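Long-range contact in intracellular sulfur oxidation protein DsrF (Allochromatium vinosum, PDB 2HY5), which is of unknown function but could be involved in the oxidation of intracellular sulfur: residues 44-56 against 92-104. Residues are numbered along the deposited sequence; the frame is centred on the assembly and turned at random.
Sequences LDDGVYQLTRGQD and LTQDDLVEIAFED
Thr52 and Leu97 face each other in a single beta bridge that joins two loops of the parallel alpha/beta fold of the DsrE/DsrF-like family, one following strand 38-43, the other following helix 84-89. Backbone hydrogen bonds flank the pair: Val98 N reaches Leu51 O (2.9 Å), and Arg53 N reaches Asp96 O (3.0 Å). Leu97 CA-H adds a weak contact to Leu51 O and Thr52 CA-H one to Asp96 O, so each oxygen meets an N-H and a CA-H.

Beside the bridge, around Leu51, the packing is apolar. Leu51 sets CB against Leu97 CD2 (4.0 Å), while its CD2 looks to Val98 CG2 and Ile100 CD1; Val82 and Phe43 of the central sheet close round it. Farther along, Leu92 crosses the Tyr49 side chain at about a right angle, its CD1 3.7 Å from Tyr49 CE2, and the Tyr49 ring stacks on Tyr38 of a DsrH chain. The hydroxyl of Thr52 is likewise turned to DsrH, bonding Arg69 O of that chain, and Thr52 OG1 also accepts a hydrogen bond from Gln55 NE2.

Arg53, which is exposed, lies along residues 95-98. Its CB rests on Val98 CG1 (3.9 Å); a chi1 of 65°, which puts CG between the backbone N and the carbonyl carbon, carries CG to Asp96 O. Arg53 CD then touches Asp95 O at 3.2 Å, and NE stays near that oxygen. The bend at chi3 (-54°) turns the guanidinium so that its edge meets the Leu97-Val98 peptide, with CZ approaching Leu97 O on the way to NH1. Arg53 NH1 makes a weak hydrogen bond to a water, which accepts a firmer one from Glu99 N at 2.9 Å.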
# COMPACT_ATOMS: atom_id res chain seq x y z
N LEU B 44 -14.34 3.57 -10.68
CA LEU B 44 -13.45 4.35 -11.52
C LEU B 44 -12.06 3.74 -11.53
O LEU B 44 -11.66 3.05 -10.59
CB LEU B 44 -13.40 5.79 -10.99
CG LEU B 44 -12.38 6.77 -11.56
CD1 LEU B 44 -12.71 7.08 -13.02
CD2 LEU B 44 -12.38 8.05 -10.73
N ASP B 45 -11.31 4.01 -12.60
CA ASP B 45 -9.95 3.48 -12.72
C ASP B 45 -9.98 1.96 -12.53
O ASP B 45 -10.86 1.29 -13.07
CB ASP B 45 -9.02 4.15 -11.71
CG ASP B 45 -8.83 5.64 -12.00
OD1 ASP B 45 -8.74 6.01 -13.20
OD2 ASP B 45 -8.76 6.45 -11.05
N ASP B 46 -9.05 1.40 -11.76
CA ASP B 46 -9.05 -0.05 -11.57
C ASP B 46 -10.27 -0.57 -10.84
O ASP B 46 -10.49 -1.77 -10.76
CB ASP B 46 -7.78 -0.51 -10.84
CG ASP B 46 -6.57 -0.60 -11.76
OD1 ASP B 46 -6.75 -0.56 -12.99
OD2 ASP B 46 -5.44 -0.71 -11.24
N GLY B 47 -11.07 0.35 -10.30
CA GLY B 47 -12.28 -0.06 -9.61
C GLY B 47 -13.25 -0.75 -10.56
O GLY B 47 -14.07 -1.57 -10.13
N VAL B 48 -13.17 -0.45 -11.85
CA VAL B 48 -14.08 -1.09 -12.80
C VAL B 48 -13.82 -2.60 -12.86
O VAL B 48 -14.68 -3.36 -13.25
CB VAL B 48 -13.96 -0.48 -14.22
CG1 VAL B 48 -14.19 1.03 -14.16
CG2 VAL B 48 -12.60 -0.80 -14.83
N TYR B 49 -12.62 -3.01 -12.47
CA TYR B 49 -12.27 -4.43 -12.47
C TYR B 49 -13.03 -5.18 -11.38
O TYR B 49 -13.13 -6.41 -11.41
CB TYR B 49 -10.76 -4.60 -12.26
CG TYR B 49 -9.93 -4.42 -13.52
CD1 TYR B 49 -8.75 -3.68 -13.49
CD2 TYR B 49 -10.30 -5.03 -14.71
CE1 TYR B 49 -7.95 -3.56 -14.62
CE2 TYR B 49 -9.51 -4.92 -15.85
CZ TYR B 49 -8.33 -4.18 -15.79
OH TYR B 49 -7.54 -4.10 -16.91
N GLN B 50 -13.55 -4.45 -10.40
CA GLN B 50 -14.30 -5.08 -9.33
C GLN B 50 -15.59 -5.72 -9.86
O GLN B 50 -16.13 -6.64 -9.24
CB GLN B 50 -14.66 -4.06 -8.25
CG GLN B 50 -13.48 -3.56 -7.43
CD GLN B 50 -13.92 -2.64 -6.30
OE1 GLN B 50 -15.03 -2.78 -5.79
NE2 GLN B 50 -13.05 -1.73 -5.89
N LEU B 51 -16.06 -5.24 -11.00
CA LEU B 51 -17.30 -5.76 -11.57
C LEU B 51 -17.18 -6.75 -12.72
O LEU B 51 -18.17 -7.02 -13.39
CB LEU B 51 -18.18 -4.59 -12.03
CG LEU B 51 -18.65 -3.61 -10.95
CD1 LEU B 51 -19.50 -2.52 -11.60
CD2 LEU B 51 -19.45 -4.35 -9.89
N THR B 52 -15.99 -7.30 -12.95
CA THR B 52 -15.84 -8.27 -14.03
C THR B 52 -16.65 -9.52 -13.77
O THR B 52 -16.83 -9.94 -12.62
CB THR B 52 -14.36 -8.67 -14.25
OG1 THR B 52 -13.85 -9.26 -13.05
CG2 THR B 52 -13.53 -7.46 -14.62
N ARG B 53 -17.16 -10.13 -14.84
CA ARG B 53 -17.96 -11.33 -14.71
C ARG B 53 -17.07 -12.57 -14.81
O ARG B 53 -15.96 -12.51 -15.34
CB ARG B 53 -19.02 -11.37 -15.82
CG ARG B 53 -18.45 -11.48 -17.21
CD ARG B 53 -19.45 -11.08 -18.30
NE ARG B 53 -20.71 -11.82 -18.23
CZ ARG B 53 -21.76 -11.44 -17.50
NH1 ARG B 53 -21.71 -10.34 -16.77
NH2 ARG B 53 -22.86 -12.17 -17.50
N GLY B 54 -17.56 -13.68 -14.28
CA GLY B 54 -16.82 -14.93 -14.35
C GLY B 54 -15.57 -15.11 -13.50
O GLY B 54 -14.68 -15.87 -13.86
N GLN B 55 -15.51 -14.41 -12.37
CA GLN B 55 -14.36 -14.55 -11.49
C GLN B 55 -14.37 -15.95 -10.86
O GLN B 55 -15.42 -16.42 -10.43
CB GLN B 55 -14.41 -13.48 -10.40
CG GLN B 55 -14.11 -12.07 -10.90
CD GLN B 55 -14.31 -11.02 -9.83
OE1 GLN B 55 -14.42 -11.33 -8.64
NE2 GLN B 55 -14.34 -9.75 -10.24
N ASP B 56 -13.21 -16.60 -10.85
CA ASP B 56 -13.06 -17.94 -10.28
C ASP B 56 -11.79 -17.92 -9.42
O ASP B 56 -10.68 -17.91 -9.94
CB ASP B 56 -12.91 -18.97 -11.40
CG ASP B 56 -12.69 -20.39 -10.88
OD1 ASP B 56 -12.67 -21.32 -11.71
OD2 ASP B 56 -12.53 -20.56 -9.65
N LEU B 92 -12.21 -2.98 -21.97
CA LEU B 92 -13.42 -3.63 -21.51
C LEU B 92 -14.66 -2.91 -22.03
O LEU B 92 -14.61 -1.74 -22.39
CB LEU B 92 -13.47 -3.65 -19.98
CG LEU B 92 -12.33 -4.34 -19.22
CD1 LEU B 92 -12.56 -4.15 -17.73
CD2 LEU B 92 -12.28 -5.82 -19.58
N THR B 93 -15.77 -3.64 -22.06
CA THR B 93 -17.04 -3.07 -22.49
C THR B 93 -18.03 -3.47 -21.41
O THR B 93 -17.69 -4.28 -20.54
CB THR B 93 -17.50 -3.65 -23.84
OG1 THR B 93 -17.88 -5.02 -23.68
CG2 THR B 93 -16.37 -3.56 -24.86
N GLN B 94 -19.24 -2.93 -21.44
CA GLN B 94 -20.20 -3.29 -20.41
C GLN B 94 -20.49 -4.79 -20.43
O GLN B 94 -20.92 -5.36 -19.43
CB GLN B 94 -21.49 -2.49 -20.56
CG GLN B 94 -22.57 -2.89 -19.56
CD GLN B 94 -23.43 -1.72 -19.10
OE1 GLN B 94 -23.87 -0.90 -19.90
NE2 GLN B 94 -23.69 -1.66 -17.80
N ASP B 95 -20.22 -5.43 -21.57
CA ASP B 95 -20.45 -6.87 -21.70
C ASP B 95 -19.50 -7.69 -20.81
O ASP B 95 -19.74 -8.87 -20.57
CB ASP B 95 -20.29 -7.31 -23.16
CG ASP B 95 -21.52 -7.02 -23.99
OD1 ASP B 95 -21.97 -5.85 -24.03
OD2 ASP B 95 -22.05 -7.96 -24.61
N ASP B 96 -18.43 -7.06 -20.33
CA ASP B 96 -17.46 -7.74 -19.48
C ASP B 96 -17.83 -7.64 -18.00
O ASP B 96 -17.20 -8.26 -17.15
CB ASP B 96 -16.07 -7.13 -19.67
CG ASP B 96 -15.47 -7.44 -21.02
OD1 ASP B 96 -15.25 -6.49 -21.80
OD2 ASP B 96 -15.23 -8.64 -21.30
N LEU B 97 -18.85 -6.85 -17.70
CA LEU B 97 -19.26 -6.64 -16.32
C LEU B 97 -20.50 -7.43 -15.93
O LEU B 97 -21.29 -7.84 -16.78
CB LEU B 97 -19.53 -5.15 -16.09
CG LEU B 97 -18.41 -4.23 -16.60
CD1 LEU B 97 -18.83 -2.78 -16.42
CD2 LEU B 97 -17.11 -4.53 -15.87
N VAL B 98 -20.66 -7.65 -14.63
CA VAL B 98 -21.80 -8.38 -14.13
C VAL B 98 -23.02 -7.47 -14.17
O VAL B 98 -22.90 -6.24 -14.21
CB VAL B 98 -21.59 -8.83 -12.66
CG1 VAL B 98 -20.38 -9.74 -12.55
CG2 VAL B 98 -21.43 -7.61 -11.76
N GLU B 99 -24.19 -8.08 -14.18
CA GLU B 99 -25.43 -7.33 -14.18
C GLU B 99 -25.90 -7.30 -12.73
O GLU B 99 -25.73 -8.28 -12.00
CB GLU B 99 -26.48 -8.01 -15.06
CG GLU B 99 -26.12 -8.04 -16.53
CD GLU B 99 -27.22 -8.63 -17.38
OE1 GLU B 99 -27.54 -9.83 -17.20
OE2 GLU B 99 -27.78 -7.90 -18.23
N ILE B 100 -26.47 -6.18 -12.31
CA ILE B 100 -26.96 -6.04 -10.95
C ILE B 100 -28.44 -5.67 -11.03
O ILE B 100 -28.79 -4.56 -11.46
CB ILE B 100 -26.17 -4.96 -10.19
CG1 ILE B 100 -24.70 -5.38 -10.10
CG2 ILE B 100 -26.78 -4.74 -8.80
CD1 ILE B 100 -23.80 -4.36 -9.40
N ALA B 101 -29.29 -6.60 -10.62
CA ALA B 101 -30.74 -6.40 -10.65
C ALA B 101 -31.25 -5.50 -9.54
O ALA B 101 -30.61 -5.33 -8.51
CB ALA B 101 -31.45 -7.74 -10.60
N PHE B 102 -32.43 -4.92 -9.77
CA PHE B 102 -33.06 -4.05 -8.79
C PHE B 102 -34.57 -4.19 -8.89
O PHE B 102 -35.14 -4.05 -9.97
CB PHE B 102 -32.66 -2.58 -9.03
CG PHE B 102 -33.35 -1.60 -8.11
CD1 PHE B 102 -34.62 -1.12 -8.40
CD2 PHE B 102 -32.73 -1.18 -6.94
CE1 PHE B 102 -35.27 -0.23 -7.55
CE2 PHE B 102 -33.37 -0.29 -6.07
CZ PHE B 102 -34.64 0.18 -6.37
N GLU B 103 -35.20 -4.47 -7.77
CA GLU B 103 -36.65 -4.60 -7.75
C GLU B 103 -37.20 -3.97 -6.48
O GLU B 103 -36.62 -4.10 -5.40
CB GLU B 103 -37.08 -6.07 -7.83
CG GLU B 103 -36.85 -6.88 -6.57
CD GLU B 103 -37.52 -8.23 -6.62
OE1 GLU B 103 -37.44 -8.98 -5.62
OE2 GLU B 103 -38.14 -8.55 -7.66
N ASP B 104 -38.32 -3.28 -6.63
CA ASP B 104 -38.99 -2.63 -5.52
C ASP B 104 -40.45 -3.06 -5.59
O ASP B 104 -41.17 -2.71 -6.52
CB ASP B 104 -38.88 -1.11 -5.64
CG ASP B 104 -39.48 -0.38 -4.46
OD1 ASP B 104 -40.70 -0.52 -4.23
OD2 ASP B 104 -38.73 0.33 -3.75
O HOH W 1 -24.24 -10.98 -14.59